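Local coordinates for protein muconate lactonizing enzyme (Corynebacterium glutamicum, PDB 3I4K) that is a magnesium-binding member of the enolase superfamily, with an N-terminal capping domain and a modified TIM-barrel domain that carries the metal site, at residues F225-P230 and E235-I240; G310-L315 and Q343-K348. All coordinates share one frame; numbering follows the deposited sequence.

How the contacts relate
Both contacts belong to the barrel domain and reach the same mixed sheet, but from different parts of it: their centres lie 30 Å apart, on opposite sides of the centre of the chain, with nearest atoms about 13 Å apart. Contact 1 comes first along the chain, where strand 224-226 of the parallel run is covered by helix 234-244, the helix that follows it. Contact 2 follows later in the sequence and sets helix 308-320 against segment 343-348, which includes strand 347-348, at an outer edge of the sheet in this chain. Only contact 1 holds a magnesium ligand, Glu226; contact 2 joins a late helix to the C-terminal strands of the same domain.

Contact 1 of 2, residues F225-P230 and E235-I240; sequences FEQPTP and ETLREI. With MG (magnesium ion), chain J.
Ile240, Leu237 and Thr229 have the most surface buried here, and on the helix side methyl groups do the touching. Ile240 reaches the Phe225 ring with CD1, which lies 3.2 Å from Phe225 CD2 and oblique to the ring. That distance is unusually short for two carbons and chi1, 91°, is away from a staggered position, so the exact placing of this methyl is doubtful. The same CD1 is also 4.2 Å from Pro228 CG; Leu214 of helix 207-219 and Val248 touch Ile240 as well.

These residues belong to one beta-alpha-beta unit of the barrel, strand 224-226, helix 234-244 and strand 247-250, so the contact is that of a barrel strand and the loop after it with the next helix.

Leu237 turns its CD2 branch toward the loop, 4.1 Å from Pro228 CD and 3.3 Å from Thr229 OG1, while the side chains of Leu237 and Thr229 run past each other in opposite directions. A chi1 of 50° turns Thr229 OG1 to the helix, where it also meets Thr236 CG2 at 3.6 Å.

The loop is braced by Gln227, whose NE2 donates to Thr229 O at 2.9 Å, nearly straight at 169°, and also bonds Ser253. On strand 224-226 the neighbour of Phe225, Glu226, points away from the helix, and its OE2 binds the magnesium ion at 2.2 Å, with Asp200 and Asp251 as further ligands.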
loop_
_atom_site.group_PDB
_atom_site.type_symbol
_atom_site.label_atom_id
_atom_site.label_comp_id
_atom_site.label_asym_id
_atom_site.label_seq_id
_atom_site.Cartn_x
_atom_site.Cartn_y
_atom_site.Cartn_z
ATOM N N PHE A 225 -2.611 -16.385 -20.815
ATOM C CA PHE A 225 -4.015 -16.752 -20.727
ATOM C C PHE A 225 -4.685 -15.999 -19.581
ATOM O O PHE A 225 -4.517 -16.354 -18.408
ATOM C CB PHE A 225 -4.179 -18.258 -20.500
ATOM C CG PHE A 225 -3.493 -19.119 -21.527
ATOM C CD1 PHE A 225 -3.511 -18.777 -22.875
ATOM C CD2 PHE A 225 -2.868 -20.303 -21.145
ATOM C CE1 PHE A 225 -2.912 -19.614 -23.834
ATOM C CE2 PHE A 225 -2.276 -21.135 -22.080
ATOM C CZ PHE A 225 -2.296 -20.791 -23.433
ATOM N N GLU A 226 -5.429 -14.949 -19.917
ATOM C CA GLU A 226 -6.143 -14.170 -18.908
ATOM C C GLU A 226 -7.475 -14.839 -18.567
ATOM O O GLU A 226 -8.221 -15.245 -19.464
ATOM C CB GLU A 226 -6.394 -12.744 -19.401
ATOM C CG GLU A 226 -7.274 -11.902 -18.459
ATOM C CD GLU A 226 -7.374 -10.441 -18.878
ATOM O OE1 GLU A 226 -6.783 -10.072 -19.917
ATOM O OE2 GLU A 226 -8.043 -9.658 -18.168
ATOM N N GLN A 227 -7.750 -14.951 -17.265
ATOM C CA GLN A 227 -8.964 -15.553 -16.715
ATOM C C GLN A 227 -9.767 -16.424 -17.686
ATOM O O GLN A 227 -10.905 -16.096 -18.038
ATOM C CB GLN A 227 -9.875 -14.455 -16.159
ATOM C CG GLN A 227 -10.874 -14.947 -15.121
ATOM C CD GLN A 227 -10.226 -15.222 -13.757
ATOM O OE1 GLN A 227 -9.461 -14.394 -13.240
ATOM N NE2 GLN A 227 -10.546 -16.371 -13.164
ATOM N N PRO A 228 -9.198 -17.555 -18.123
ATOM C CA PRO A 228 -9.921 -18.423 -19.054
ATOM C C PRO A 228 -11.087 -19.150 -18.402
ATOM O O PRO A 228 -12.049 -19.535 -19.079
ATOM C CB PRO A 228 -8.852 -19.405 -19.503
ATOM C CG PRO A 228 -8.020 -19.557 -18.249
ATOM C CD PRO A 228 -7.876 -18.117 -17.796
ATOM N N THR A 229 -11.001 -19.307 -17.083
ATOM C CA THR A 229 -11.987 -20.048 -16.315
ATOM C C THR A 229 -12.591 -19.290 -15.117
ATOM O O THR A 229 -12.141 -18.201 -14.764
ATOM C CB THR A 229 -11.328 -21.339 -15.839
ATOM O OG1 THR A 229 -10.076 -21.014 -15.230
ATOM C CG2 THR A 229 -11.064 -22.263 -17.022
ATOM N N PRO A 230 -13.613 -19.873 -14.468
ATOM C CA PRO A 230 -14.291 -19.257 -13.321
ATOM C C PRO A 230 -13.397 -18.594 -12.264
ATOM O O PRO A 230 -12.365 -19.145 -11.867
ATOM C CB PRO A 230 -15.119 -20.411 -12.756
ATOM C CG PRO A 230 -15.480 -21.184 -13.988
ATOM C CD PRO A 230 -14.163 -21.217 -14.732
ATOM N N GLU A 235 -7.349 -23.212 -8.274
ATOM C CA GLU A 235 -6.588 -24.433 -8.538
ATOM C C GLU A 235 -6.510 -24.726 -10.034
ATOM O O GLU A 235 -5.506 -25.244 -10.533
ATOM C CB GLU A 235 -7.208 -25.621 -7.781
ATOM C CG GLU A 235 -6.828 -25.668 -6.298
ATOM C CD GLU A 235 -7.543 -26.783 -5.532
ATOM O OE1 GLU A 235 -7.692 -27.890 -6.076
ATOM O OE2 GLU A 235 -7.953 -26.556 -4.379
ATOM N N THR A 236 -7.564 -24.380 -10.759
ATOM C CA THR A 236 -7.571 -24.596 -12.200
ATOM C C THR A 236 -6.615 -23.656 -12.937
ATOM O O THR A 236 -5.974 -24.055 -13.912
ATOM C CB THR A 236 -9.002 -24.467 -12.741
ATOM O OG1 THR A 236 -9.729 -25.654 -12.398
ATOM C CG2 THR A 236 -9.006 -24.277 -14.238
ATOM N N LEU A 237 -6.505 -22.409 -12.486
ATOM C CA LEU A 237 -5.587 -21.469 -13.133
ATOM C C LEU A 237 -4.167 -22.007 -12.990
ATOM O O LEU A 237 -3.351 -21.924 -13.922
ATOM C CB LEU A 237 -5.675 -20.086 -12.492
ATOM C CG LEU A 237 -7.045 -19.399 -12.456
ATOM C CD1 LEU A 237 -6.904 -18.035 -11.826
ATOM C CD2 LEU A 237 -7.626 -19.276 -13.865
ATOM N N ARG A 238 -3.870 -22.552 -11.811
ATOM C CA ARG A 238 -2.555 -23.132 -11.537
ATOM C C ARG A 238 -2.330 -24.357 -12.420
ATOM O O ARG A 238 -1.245 -24.556 -12.973
ATOM C CB ARG A 238 -2.462 -23.549 -10.059
ATOM C CG ARG A 238 -1.250 -24.408 -9.713
ATOM C CD ARG A 238 0.041 -23.712 -10.081
ATOM N NE ARG A 238 1.221 -24.481 -9.691
ATOM C CZ ARG A 238 2.453 -24.242 -10.150
ATOM N NH1 ARG A 238 2.662 -23.251 -11.020
ATOM N NH2 ARG A 238 3.477 -24.992 -9.743
ATOM N N GLU A 239 -3.367 -25.179 -12.542
ATOM C CA GLU A 239 -3.290 -26.389 -13.345
ATOM C C GLU A 239 -3.097 -26.080 -14.833
ATOM O O GLU A 239 -2.342 -26.784 -15.508
ATOM C CB GLU A 239 -4.550 -27.245 -13.142
ATOM C CG GLU A 239 -4.512 -28.624 -13.822
ATOM C CD GLU A 239 -3.340 -29.501 -13.369
ATOM O OE1 GLU A 239 -3.085 -30.543 -14.011
ATOM O OE2 GLU A 239 -2.676 -29.164 -12.367
ATOM N N ILE A 240 -3.737 -25.033 -15.361
ATOM C CA ILE A 240 -3.534 -24.798 -16.788
ATOM C C ILE A 240 -2.085 -24.431 -17.056
ATOM O O ILE A 240 -1.535 -24.801 -18.089
ATOM C CB ILE A 240 -4.464 -23.703 -17.426
ATOM C CG1 ILE A 240 -3.804 -22.346 -17.348
ATOM C CG2 ILE A 240 -5.851 -23.692 -16.800
ATOM C CD1 ILE A 240 -4.262 -21.454 -18.455
HETATM MG MG MG J . -10.177 -9.397 -18.324
HETATM O O HOH W 1 -10.811 -11.299 -17.716
#

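Contact 2 of 2, residues G310-L315 and Q343-K348; sequences GTAASL and QEFEYK
Phe345 and Tyr347 reach from the C-terminal part of the modified TIM-barrel domain to helix 308-320, and the packing is almost wholly apolar, with 145 Å² buried over both sides. The segment arrives as loop and ends in strand 347-348, which pairs antiparallel with strand 351-353 at an end of the mixed sheet.

Phe345 comes first and has the largest share of the contact. Its CG lies anti to the carbonyl carbon (chi1 -72°), and the ring extends toward the helix so that its far end makes the contact. CZ stands 4.2 Å from Ala312 CB, which sits at the ring edge near its plane, whereas CE1 is 4.1 Å from Leu315 CD1, which approaches obliquely. Ala312 and Leu315 are three residues apart, nearly one helical turn, and therefore present their methyls to adjacent atoms of one ring. Pro333 and Pro355 also touch Phe345.

Two residues on, Tyr347 lies on strand 347-348. Its side chain touches Val352 of strand 351-353 and Pro333 and Gln334 of helix 332-335, and its hydroxyl is hydrogen-bonded to Leu330 O. Thr311 uses its two branches differently: OG1 is hydrogen-bonded to Gly307 O, four residues back and just ahead of helix 308-320, while CG2 comes loosely within 4.3 Å of Tyr347 OH.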
loop_
_atom_site.group_PDB
_atom_site.type_symbol
_atom_site.label_atom_id
_atom_site.label_comp_id
_atom_site.label_asym_id
_atom_site.label_seq_id
_atom_site.Cartn_x
_atom_site.Cartn_y
_atom_site.Cartn_z
ATOM N N GLY A 310 -11.769 7.800 -15.979
ATOM C CA GLY A 310 -11.334 6.572 -15.343
ATOM C C GLY A 310 -9.950 6.139 -15.775
ATOM O O GLY A 310 -9.152 5.669 -14.956
ATOM N N THR A 311 -9.670 6.294 -17.063
ATOM C CA THR A 311 -8.383 5.922 -17.626
ATOM C C THR A 311 -7.272 6.810 -17.069
ATOM O O THR A 311 -6.152 6.354 -16.849
ATOM C CB THR A 311 -8.416 6.043 -19.156
ATOM O OG1 THR A 311 -9.391 5.129 -19.685
ATOM C CG2 THR A 311 -7.050 5.746 -19.751
ATOM N N ALA A 312 -7.594 8.079 -16.842
ATOM C CA ALA A 312 -6.631 9.034 -16.310
ATOM C C ALA A 312 -6.330 8.711 -14.845
ATOM O O ALA A 312 -5.212 8.900 -14.368
ATOM C CB ALA A 312 -7.181 10.451 -16.433
ATOM N N ALA A 313 -7.338 8.232 -14.128
ATOM C CA ALA A 313 -7.142 7.884 -12.730
ATOM C C ALA A 313 -6.202 6.685 -12.680
ATOM O O ALA A 313 -5.323 6.611 -11.820
ATOM C CB ALA A 313 -8.476 7.553 -12.075
ATOM N N SER A 314 -6.372 5.758 -13.620
ATOM C CA SER A 314 -5.521 4.573 -13.663
ATOM C C SER A 314 -4.104 4.868 -14.153
ATOM O O SER A 314 -3.162 4.160 -13.790
ATOM C CB SER A 314 -6.162 3.478 -14.523
ATOM O OG SER A 314 -7.264 2.890 -13.843
ATOM N N LEU A 315 -3.943 5.897 -14.979
ATOM C CA LEU A 315 -2.613 6.248 -15.470
ATOM C C LEU A 315 -1.818 6.943 -14.357
ATOM O O LEU A 315 -0.593 6.813 -14.275
ATOM C CB LEU A 315 -2.715 7.149 -16.708
ATOM C CG LEU A 315 -3.111 6.459 -18.019
ATOM C CD1 LEU A 315 -3.466 7.506 -19.056
ATOM C CD2 LEU A 315 -1.969 5.583 -18.525
ATOM N N GLN A 343 -9.120 17.841 -23.266
ATOM C CA GLN A 343 -7.805 17.501 -23.805
ATOM C C GLN A 343 -7.831 16.130 -24.457
ATOM O O GLN A 343 -8.806 15.392 -24.339
ATOM C CB GLN A 343 -6.744 17.499 -22.703
ATOM C CG GLN A 343 -6.598 18.817 -21.980
ATOM C CD GLN A 343 -7.241 18.803 -20.612
ATOM O OE1 GLN A 343 -8.404 18.422 -20.459
ATOM N NE2 GLN A 343 -6.486 19.223 -19.604
ATOM N N GLU A 344 -6.750 15.797 -25.150
ATOM C CA GLU A 344 -6.635 14.504 -25.804
ATOM C C GLU A 344 -5.413 13.778 -25.255
ATOM O O GLU A 344 -4.429 14.408 -24.867
ATOM C CB GLU A 344 -6.493 14.680 -27.314
ATOM C CG GLU A 344 -7.679 15.364 -27.960
ATOM C CD GLU A 344 -7.562 15.425 -29.468
ATOM O OE1 GLU A 344 -8.502 15.941 -30.113
ATOM O OE2 GLU A 344 -6.535 14.959 -30.011
ATOM N N PHE A 345 -5.490 12.451 -25.213
ATOM C CA PHE A 345 -4.394 11.627 -24.723
ATOM C C PHE A 345 -3.419 11.447 -25.874
ATOM O O PHE A 345 -3.808 11.556 -27.035
ATOM C CB PHE A 345 -4.918 10.262 -24.270
ATOM C CG PHE A 345 -5.711 10.304 -23.000
ATOM C CD1 PHE A 345 -5.074 10.404 -21.772
ATOM C CD2 PHE A 345 -7.100 10.248 -23.030
ATOM C CE1 PHE A 345 -5.807 10.447 -20.586
ATOM C CE2 PHE A 345 -7.848 10.293 -21.849
ATOM C CZ PHE A 345 -7.199 10.391 -20.625
ATOM N N GLU A 346 -2.158 11.172 -25.564
ATOM C CA GLU A 346 -1.171 10.991 -26.619
ATOM C C GLU A 346 -0.741 9.544 -26.716
ATOM O O GLU A 346 0.063 9.081 -25.910
ATOM C CB GLU A 346 0.061 11.859 -26.364
ATOM C CG GLU A 346 -0.252 13.295 -26.027
ATOM C CD GLU A 346 1.000 14.137 -25.893
ATOM O OE1 GLU A 346 0.910 15.235 -25.301
ATOM O OE2 GLU A 346 2.070 13.704 -26.386
ATOM N N TYR A 347 -1.282 8.836 -27.705
ATOM C CA TYR A 347 -0.953 7.435 -27.932
ATOM C C TYR A 347 -0.026 7.336 -29.123
ATOM O O TYR A 347 -0.447 7.560 -30.258
ATOM C CB TYR A 347 -2.213 6.619 -28.239
ATOM C CG TYR A 347 -3.131 6.413 -27.065
ATOM C CD1 TYR A 347 -2.931 5.357 -26.169
ATOM C CD2 TYR A 347 -4.207 7.271 -26.846
ATOM C CE1 TYR A 347 -3.786 5.162 -25.086
ATOM C CE2 TYR A 347 -5.067 7.088 -25.768
ATOM C CZ TYR A 347 -4.851 6.031 -24.892
ATOM O OH TYR A 347 -5.705 5.860 -23.828
ATOM N N LYS A 348 1.237 7.012 -28.876
ATOM C CA LYS A 348 2.180 6.867 -29.972
ATOM C C LYS A 348 3.245 5.839 -29.643
ATOM O O LYS A 348 3.619 5.662 -28.484
ATOM C CB LYS A 348 2.834 8.214 -30.319
ATOM C CG LYS A 348 3.678 8.829 -29.217
ATOM C CD LYS A 348 4.329 10.123 -29.698
ATOM C CE LYS A 348 5.127 10.798 -28.585
ATOM N NZ LYS A 348 5.692 12.111 -29.017
#